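Long-range contacts in folylpolyglutamate synthase protein FOLC (Mycobacterium tuberculosis, PDB 2VOS), which probably adds L-glutamate to dihydropteroate and extends tetrahydrofolate polyglutamate tails, using ATP and magnesium and releasing ADP and phosphate: residues A[45-51]-A[180-186]; A[76-81]-A[333-338]; A[230-236]-A[254-260]. All coordinates share one frame; numbering follows the deposited sequence.

Interaction 1: A[45-51]-A[180-186]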
# COMPACT_ATOMS: atom_id res chain seq x y z
N PRO A 45 12.93 17.22 -7.16
CA PRO A 45 11.63 17.63 -7.64
C PRO A 45 11.53 17.91 -9.15
O PRO A 45 10.42 17.88 -9.69
CB PRO A 45 11.38 18.92 -6.85
CG PRO A 45 12.00 18.59 -5.49
CD PRO A 45 13.29 17.89 -5.90
N SER A 46 12.63 18.21 -9.82
CA SER A 46 12.49 18.43 -11.25
C SER A 46 12.53 17.09 -12.01
O SER A 46 12.37 17.08 -13.23
CB SER A 46 13.60 19.34 -11.75
OG SER A 46 14.85 18.75 -11.42
N LEU A 47 12.78 15.98 -11.28
CA LEU A 47 12.87 14.60 -11.82
C LEU A 47 14.02 14.41 -12.79
O LEU A 47 13.99 13.58 -13.70
CB LEU A 47 11.56 14.19 -12.49
CG LEU A 47 10.38 14.30 -11.53
CD1 LEU A 47 9.05 14.27 -12.23
CD2 LEU A 47 10.48 13.17 -10.53
N THR A 48 15.06 15.22 -12.57
CA THR A 48 16.19 15.31 -13.49
C THR A 48 16.95 14.00 -13.61
O THR A 48 17.25 13.54 -14.72
CB THR A 48 17.13 16.47 -13.08
OG1 THR A 48 16.51 17.71 -13.45
CG2 THR A 48 18.44 16.37 -13.81
N ARG A 49 17.27 13.39 -12.47
CA ARG A 49 18.06 12.17 -12.48
C ARG A 49 17.29 11.01 -13.09
O ARG A 49 17.81 10.30 -13.96
CB ARG A 49 18.51 11.81 -11.06
CG ARG A 49 19.67 12.66 -10.53
CD ARG A 49 20.10 12.19 -9.10
NE ARG A 49 18.99 11.89 -8.17
CZ ARG A 49 18.50 12.73 -7.26
NH1 ARG A 49 19.00 13.97 -7.11
NH2 ARG A 49 17.50 12.34 -6.48
N ILE A 50 16.07 10.75 -12.61
CA ILE A 50 15.32 9.58 -13.08
C ILE A 50 14.96 9.82 -14.57
O ILE A 50 15.01 8.90 -15.38
CB ILE A 50 14.06 9.34 -12.22
CG1 ILE A 50 13.35 8.04 -12.64
CG2 ILE A 50 13.06 10.48 -12.35
CD1 ILE A 50 14.16 6.82 -12.35
N SER A 51 14.61 11.06 -14.96
CA SER A 51 14.41 11.34 -16.39
C SER A 51 15.65 11.06 -17.24
O SER A 51 15.54 10.46 -18.31
CB SER A 51 13.97 12.76 -16.65
OG SER A 51 12.71 12.97 -16.06
N ARG A 180 3.59 14.45 -7.63
CA ARG A 180 4.13 15.41 -8.57
C ARG A 180 5.62 15.22 -8.75
O ARG A 180 6.10 15.32 -9.89
CB ARG A 180 3.90 16.85 -8.09
CG ARG A 180 4.17 17.86 -9.21
CD ARG A 180 3.61 19.28 -8.88
NE ARG A 180 2.19 19.29 -8.55
CZ ARG A 180 1.24 19.31 -9.48
NH1 ARG A 180 1.62 19.30 -10.74
NH2 ARG A 180 -0.07 19.32 -9.16
N TRP A 181 6.35 14.99 -7.66
CA TRP A 181 7.82 14.93 -7.74
C TRP A 181 8.32 13.54 -7.41
O TRP A 181 9.50 13.38 -7.10
CB TRP A 181 8.50 15.98 -6.84
CG TRP A 181 8.05 17.40 -7.21
CD1 TRP A 181 8.38 18.12 -8.35
CD2 TRP A 181 7.14 18.21 -6.49
NE1 TRP A 181 7.76 19.35 -8.33
CE2 TRP A 181 6.96 19.41 -7.22
CE3 TRP A 181 6.48 18.05 -5.28
CZ2 TRP A 181 6.16 20.43 -6.78
CZ3 TRP A 181 5.66 19.07 -4.85
CH2 TRP A 181 5.51 20.25 -5.59
N ASP A 182 7.44 12.53 -7.50
CA ASP A 182 7.83 11.15 -7.18
C ASP A 182 8.57 10.56 -8.40
O ASP A 182 8.25 10.90 -9.54
CB ASP A 182 6.54 10.30 -6.93
CG ASP A 182 6.87 8.90 -6.50
OD1 ASP A 182 7.41 8.77 -5.36
OD2 ASP A 182 6.70 7.96 -7.33
N ALA A 183 9.52 9.65 -8.17
CA ALA A 183 10.30 9.06 -9.26
C ALA A 183 9.42 8.36 -10.32
O ALA A 183 9.82 8.26 -11.47
CB ALA A 183 11.39 8.04 -8.68
N THR A 184 8.23 7.89 -9.94
CA THR A 184 7.37 7.18 -10.91
C THR A 184 6.74 8.16 -11.89
O THR A 184 6.14 7.75 -12.88
CB THR A 184 6.18 6.42 -10.18
OG1 THR A 184 5.39 7.36 -9.41
CG2 THR A 184 6.74 5.35 -9.21
N ASN A 185 6.85 9.46 -11.61
CA ASN A 185 6.04 10.42 -12.36
C ASN A 185 6.69 10.80 -13.71
O ASN A 185 6.76 11.96 -14.06
CB ASN A 185 5.72 11.65 -11.52
CG ASN A 185 4.55 12.45 -12.07
OD1 ASN A 185 3.66 11.88 -12.70
ND2 ASN A 185 4.54 13.76 -11.82
N VAL A 186 7.13 9.82 -14.47
CA VAL A 186 7.74 10.04 -15.76
C VAL A 186 7.01 9.18 -16.79
O VAL A 186 7.59 8.83 -17.83
CB VAL A 186 9.27 9.59 -15.74
CG1 VAL A 186 10.06 10.60 -15.01
CG2 VAL A 186 9.44 8.20 -15.06

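Interaction 2: A[76-81]-A[333-338]. With CO (cobalt (II) ion), chain E; ADP (adenosine-5'-diphosphate), chain B.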
# COMPACT_ATOMS: atom_id res chain seq x y z
N THR A 76 -1.56 0.49 -2.27
CA THR A 76 -1.06 -0.87 -2.57
C THR A 76 -2.23 -1.83 -2.80
O THR A 76 -2.20 -2.65 -3.74
CB THR A 76 -0.12 -1.40 -1.44
OG1 THR A 76 1.09 -0.67 -1.57
CG2 THR A 76 0.22 -2.90 -1.72
N SER A 77 -3.23 -1.78 -1.94
CA SER A 77 -4.36 -2.69 -2.12
C SER A 77 -5.06 -2.45 -3.48
O SER A 77 -5.45 -3.39 -4.19
CB SER A 77 -5.38 -2.48 -1.00
OG SER A 77 -4.94 -3.01 0.23
N VAL A 78 -5.26 -1.17 -3.84
CA VAL A 78 -5.88 -0.83 -5.14
C VAL A 78 -4.98 -1.31 -6.27
O VAL A 78 -5.48 -1.83 -7.29
CB VAL A 78 -6.18 0.72 -5.29
CG1 VAL A 78 -6.59 1.05 -6.80
CG2 VAL A 78 -7.34 1.10 -4.34
N ALA A 79 -3.66 -1.14 -6.13
CA ALA A 79 -2.72 -1.56 -7.19
C ALA A 79 -2.91 -3.06 -7.42
O ALA A 79 -2.95 -3.52 -8.54
CB ALA A 79 -1.28 -1.29 -6.81
N ARG A 80 -2.96 -3.83 -6.33
CA ARG A 80 -3.10 -5.29 -6.47
C ARG A 80 -4.46 -5.74 -7.04
O ARG A 80 -4.51 -6.77 -7.73
CB ARG A 80 -2.87 -6.00 -5.16
CG ARG A 80 -1.37 -5.74 -4.67
CD ARG A 80 -1.16 -6.42 -3.29
NE ARG A 80 -1.16 -7.90 -3.37
CZ ARG A 80 -0.07 -8.66 -3.55
NH1 ARG A 80 1.14 -8.13 -3.71
NH2 ARG A 80 -0.18 -9.98 -3.60
N MSE A 81 -5.53 -5.00 -6.74
CA MSE A 81 -6.86 -5.22 -7.30
C MSE A 81 -6.88 -4.93 -8.81
O MSE A 81 -7.37 -5.74 -9.58
CB MSE A 81 -7.90 -4.35 -6.61
CG MSE A 81 -8.23 -4.94 -5.22
SE MSE A 81 -9.19 -3.54 -4.25
CE MSE A 81 -9.55 -4.47 -2.61
N VAL A 333 -7.94 -11.65 -5.63
CA VAL A 333 -7.13 -10.58 -4.99
C VAL A 333 -6.48 -11.08 -3.72
O VAL A 333 -7.17 -11.71 -2.92
CB VAL A 333 -8.08 -9.40 -4.55
CG1 VAL A 333 -7.36 -8.42 -3.60
CG2 VAL A 333 -8.58 -8.70 -5.80
N THR A 334 -5.22 -10.71 -3.49
CA THR A 334 -4.61 -10.84 -2.13
C THR A 334 -4.10 -9.46 -1.76
O THR A 334 -3.86 -8.59 -2.65
CB THR A 334 -3.47 -11.85 -2.05
OG1 THR A 334 -2.49 -11.45 -3.02
CG2 THR A 334 -3.95 -13.26 -2.39
N SER A 335 -4.01 -9.18 -0.46
CA SER A 335 -3.29 -7.95 -0.04
C SER A 335 -2.54 -8.30 1.26
O SER A 335 -3.03 -8.11 2.36
CB SER A 335 -4.26 -6.79 0.16
OG SER A 335 -3.51 -5.55 0.28
N PRO A 336 -1.36 -8.90 1.12
CA PRO A 336 -0.60 -9.40 2.24
C PRO A 336 -0.37 -8.27 3.23
O PRO A 336 -0.19 -7.13 2.86
CB PRO A 336 0.72 -9.84 1.65
CG PRO A 336 0.53 -9.81 0.07
CD PRO A 336 -0.70 -9.07 -0.21
N GLY A 337 -0.45 -8.62 4.50
CA GLY A 337 -0.23 -7.65 5.58
C GLY A 337 -1.32 -6.61 5.70
O GLY A 337 -1.12 -5.66 6.44
N ARG A 338 -2.46 -6.73 4.98
CA ARG A 338 -3.64 -5.86 5.24
C ARG A 338 -4.77 -6.70 5.84
O ARG A 338 -5.45 -7.49 5.15
CB ARG A 338 -4.13 -5.12 3.98
CG ARG A 338 -3.21 -3.93 3.56
CD ARG A 338 -1.77 -4.38 3.41
NE ARG A 338 -0.88 -3.38 2.81
CZ ARG A 338 0.42 -3.58 2.54
NH1 ARG A 338 1.04 -4.73 2.81
NH2 ARG A 338 1.13 -2.61 2.00
CO CO E . 1.65 1.17 -0.52
PB ADP B . -0.95 2.42 0.92
O1B ADP B . -0.28 1.65 -0.19
O2B ADP B . -0.05 2.66 2.10
O3B ADP B . -1.74 3.62 0.50
PA ADP B . -2.32 -0.11 1.65
O1A ADP B . -0.94 -0.72 1.83
O2A ADP B . -3.45 -0.75 0.86
O3A ADP B . -2.20 1.51 1.44
O5' ADP B . -2.89 -0.11 3.17
C5' ADP B . -2.14 0.27 4.33
C4' ADP B . -3.13 0.17 5.52
O4' ADP B . -4.17 1.17 5.34
C3' ADP B . -3.94 -1.12 5.56
O3' ADP B . -3.39 -2.04 6.48
C2' ADP B . -5.31 -0.81 6.09
O2' ADP B . -5.17 -0.66 7.55
C1' ADP B . -5.48 0.62 5.66
N9 ADP B . -6.27 0.86 4.42
C8 ADP B . -6.14 0.35 3.15
N7 ADP B . -7.07 0.93 2.33
C5 ADP B . -7.71 1.88 3.06
C6 ADP B . -8.76 2.88 2.82
N6 ADP B . -9.34 3.00 1.61
N1 ADP B . -9.14 3.60 3.88
C2 ADP B . -8.66 3.50 5.14
N3 ADP B . -7.66 2.63 5.44
C4 ADP B . -7.20 1.82 4.44
O HOH W 1 1.68 0.14 1.32
O HOH W 2 2.44 2.95 0.41

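Interaction 3: A[230-236]-A[254-260]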
# COMPACT_ATOMS: atom_id res chain seq x y z
N THR A 230 -6.45 11.97 -20.60
CA THR A 230 -6.17 11.24 -19.36
C THR A 230 -7.47 11.11 -18.59
O THR A 230 -8.36 11.97 -18.71
CB THR A 230 -5.10 11.98 -18.53
OG1 THR A 230 -3.85 11.95 -19.25
CG2 THR A 230 -4.87 11.30 -17.14
N VAL A 231 -7.62 10.04 -17.83
CA VAL A 231 -8.79 9.90 -16.97
C VAL A 231 -8.30 9.89 -15.55
O VAL A 231 -7.43 9.09 -15.25
CB VAL A 231 -9.52 8.56 -17.22
CG1 VAL A 231 -10.69 8.44 -16.32
CG2 VAL A 231 -9.97 8.44 -18.65
N ALA A 232 -8.86 10.74 -14.69
CA ALA A 232 -8.58 10.73 -13.26
C ALA A 232 -9.75 10.02 -12.58
O ALA A 232 -10.93 10.41 -12.72
CB ALA A 232 -8.46 12.18 -12.71
N VAL A 233 -9.44 8.97 -11.85
CA VAL A 233 -10.45 8.20 -11.14
C VAL A 233 -10.25 8.40 -9.64
O VAL A 233 -9.22 8.05 -9.10
CB VAL A 233 -10.31 6.69 -11.46
CG1 VAL A 233 -11.49 5.92 -10.88
CG2 VAL A 233 -10.26 6.51 -12.98
N ILE A 234 -11.23 8.96 -8.97
CA ILE A 234 -10.99 9.48 -7.66
C ILE A 234 -11.86 8.81 -6.60
O ILE A 234 -13.10 8.73 -6.75
CB ILE A 234 -11.28 10.99 -7.67
CG1 ILE A 234 -10.33 11.67 -8.67
CG2 ILE A 234 -10.95 11.58 -6.32
CD1 ILE A 234 -10.65 13.19 -8.90
N GLY A 235 -11.23 8.31 -5.54
CA GLY A 235 -11.98 7.71 -4.44
C GLY A 235 -12.64 8.79 -3.57
O GLY A 235 -12.62 9.99 -3.91
N ARG A 236 -13.18 8.39 -2.43
CA ARG A 236 -13.87 9.32 -1.50
C ARG A 236 -12.88 10.32 -0.92
O ARG A 236 -11.84 9.90 -0.44
CB ARG A 236 -14.45 8.50 -0.33
CG ARG A 236 -15.87 8.08 -0.59
CD ARG A 236 -16.42 7.01 0.39
NE ARG A 236 -17.81 6.71 -0.01
CZ ARG A 236 -18.76 6.20 0.79
NH1 ARG A 236 -18.47 5.88 2.05
NH2 ARG A 236 -19.98 5.98 0.31
N ALA A 254 -8.22 16.45 -17.99
CA ALA A 254 -8.53 15.06 -17.67
C ALA A 254 -10.04 14.85 -17.52
O ALA A 254 -10.70 15.70 -16.95
CB ALA A 254 -7.76 14.66 -16.37
N SER A 255 -10.58 13.74 -18.03
CA SER A 255 -11.94 13.31 -17.69
C SER A 255 -11.95 12.81 -16.26
O SER A 255 -11.00 12.14 -15.86
CB SER A 255 -12.36 12.15 -18.56
OG SER A 255 -12.32 12.51 -19.92
N VAL A 256 -13.01 13.05 -15.50
CA VAL A 256 -13.01 12.65 -14.13
C VAL A 256 -14.13 11.67 -13.82
O VAL A 256 -15.24 11.85 -14.29
CB VAL A 256 -13.16 13.86 -13.22
CG1 VAL A 256 -13.34 13.38 -11.80
CG2 VAL A 256 -11.91 14.80 -13.33
N ALA A 257 -13.83 10.64 -13.04
CA ALA A 257 -14.85 9.72 -12.52
C ALA A 257 -14.67 9.75 -11.00
O ALA A 257 -13.55 9.51 -10.51
CB ALA A 257 -14.58 8.29 -13.06
N ARG A 258 -15.74 9.98 -10.26
CA ARG A 258 -15.59 10.17 -8.81
C ARG A 258 -16.43 9.17 -8.07
O ARG A 258 -17.60 9.01 -8.41
CB ARG A 258 -16.10 11.56 -8.40
CG ARG A 258 -15.29 12.68 -8.97
CD ARG A 258 -16.13 14.00 -8.97
NE ARG A 258 -17.26 13.86 -9.88
CZ ARG A 258 -18.32 14.67 -9.90
NH1 ARG A 258 -18.40 15.70 -9.05
NH2 ARG A 258 -19.30 14.45 -10.78
N GLU A 259 -15.88 8.58 -7.00
CA GLU A 259 -16.72 7.67 -6.20
C GLU A 259 -17.92 8.37 -5.73
O GLU A 259 -17.86 9.57 -5.42
CB GLU A 259 -15.98 6.97 -5.04
CG GLU A 259 -16.85 5.86 -4.43
CD GLU A 259 -16.08 5.07 -3.37
OE1 GLU A 259 -14.88 5.40 -3.23
OE2 GLU A 259 -16.66 4.17 -2.71
N ASP A 260 -19.05 7.67 -5.77
CA ASP A 260 -20.37 8.20 -5.36
C ASP A 260 -20.97 9.16 -6.35
O ASP A 260 -22.02 9.74 -6.07
CB ASP A 260 -20.34 8.83 -3.96
CG ASP A 260 -19.95 7.81 -2.87
OD1 ASP A 260 -20.38 6.67 -2.94
OD2 ASP A 260 -19.15 8.11 -1.98
O HOH W 3 -15.29 10.93 -4.75
O HOH W 4 -12.76 5.47 -1.76

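Interaction 1: A[45-51]-A[180-186]
Ser51 grips the carbonyl oxygen of Leu47 twice, through its backbone N and through OG, which lies 2.8 Å from Leu47 O; the two donors reach that oxygen from opposite faces of its carbonyl plane. Leu47 is the N-cap of helix 48-56, and its backbone sits in the left-handed region. A serine suits the first turn because its short hydroxyl can fold back on the carbonyl while its OG still rests 3.7 Å from Val186 CG1. Leu47 carries the middle of the contact. With CG anti to the carbonyl carbon (chi1 -57°), its forked end enters the curve of loop 180-186: CD2 lies 3.3 Å from Asp182 O and also near Trp181 O, while CD1 is 3.7 Å from Asn185 O and borders Arg180 O. The leucine thus meets a rim of carbonyls, and no hydrogen bond links the two segments. One helical turn on, Ile50 puts CG1 against Ala183 O and CG2 against Val186 CG1 at 4.0 Å, the two branched side chains crossing obliquely. At the outer end Pro45 CB lies over one face of the Trp181 indole in a CH-pi contact, although an over-tight approach nearby makes the exact ring position doubtful. The loop braces itself: Asn185 ND2 donates to Arg180 O from above the carbonyl plane, and to Gly218 O as well. Asp182 OD2 takes Thr184 OG1 on its anti lone pair, Thr184 N from above the carboxylate plane, and Gly176 N. The carboxylate therefore ties the type I turn from Asp182 to Asn185 to Gly176, earlier in the same loop, and Thr184 N on Asp182 OD2 closes an Asx turn that overlaps the start of that turn, within the Mur ligase middle domain of the P-loop NTPase clan.

Interaction 2: A[76-81]-A[333-338]
Thr76 opens this part of helix 75-88, which leaves the P-loop (Walker A motif) of the Mur ligase middle domain. Its OG1 binds the cobalt ion at 2.2 Å, alongside ADP O1B and two waters, with Glu174 and Ser98 completing the shell; the metal probably occupies a magnesium position. Its methyl CG2 crosses over one face of the Arg338 guanidinium, 3.8 Å from NH2, leaving the arginine's edge to the nucleotide: Arg338 NE and NH2 both donate to ADP O1A, each at 2.8 Å, while NH1 is steadied by Pro336 O. Such a fork suits arginine, and its charge would offset that of the alpha phosphate. Ser77 has its OG anti to the carbonyl carbon (chi1 -74°), from where it gives a hydrogen bond to ADP O2A and meets Ser335 OG at 2.9 Å; Gln298 adds a further bond to the same hydroxyl. Arg80 reaches past the helix to the loop. A bend at chi3 (69°) turns its guanidinium so that Thr334 O lies in its plane, 2.9 Å from NE, though NE stands above the carbonyl plane of that oxygen. NH2 faces Thr334 OG1, whose position is less sure, and also donates to Gln487 O of the C-terminal residue. Pro336 CD sits over one guanidinium face, toward its rim, 3.4 Å from CZ. Met81, modelled as selenomethionine, packs against Val333 beside Leu291, its CG resting 3.8 Å from Val333 CG2 and 3.9 Å from Val333 CG1.

Interaction 3: A[230-236]-A[254-260]
Arg236, stretched straight from CG to NE (chi3 -180°), and Asp260, with CG anti to its carbonyl carbon (chi1 -61°), swing their charged ends together just beyond two strands. Arg236 NE donates to the syn lone pair of Asp260 OD2 at 2.8 Å, and NH2 adds weak bonds to both carboxylate oxygens. Glu259, extended with CG anti to its backbone N, joins the network through charge alone: its OE2 is 3.9 Å from Arg236 NE and well out of the guanidinium plane, and the same oxygen is hydrogen-bonded to His300. OE1 is tied by a water to Arg236 N, and Gly235 CA lies 3.9 Å from it.

The strands 231-234 and 255-258 run parallel, 15° apart. Backbone bonds alternate from Ser255 N to Thr230 O through to Glu259 N to Ile234 O, the last being 2.8 Å. Two of the pairs set an alanine beside a valine: Ala232 with Val256, and Ala257 with Val233. Ile234 CD1 meets Val256 CG1 at 4.0 Å, the two side chains set at a slant.

This is a beta-alpha-beta crossover. Its connecting helix 239-251 packs on the face carrying Ala232, Ile234 and Val256, while Val233, on the other face, touches helix 296-312. Strand 231-234 also bonds to strand 191-194, and 255-258 is the outermost strand of the sheet within the chain.

Interaction 2 is the one that handles the nucleotide, closing the P-loop helix onto a loop brought back by 251 intervening residues. Interaction 3 is nested within the chain that interaction 2 closes, with nearest atoms about 8 Å away; the side chain of Glu259 is about 8 Å from ADP. Interaction 1 lies apart from both, its centre about 25 Å from that of interaction 2 and about 23 Å from that of interaction 3. Its Asp182 side chain is nonetheless about 8 Å from that of Lys75, an ADP-binding residue, and about 11 Å from the cobalt ion. None of the three contacts touches another.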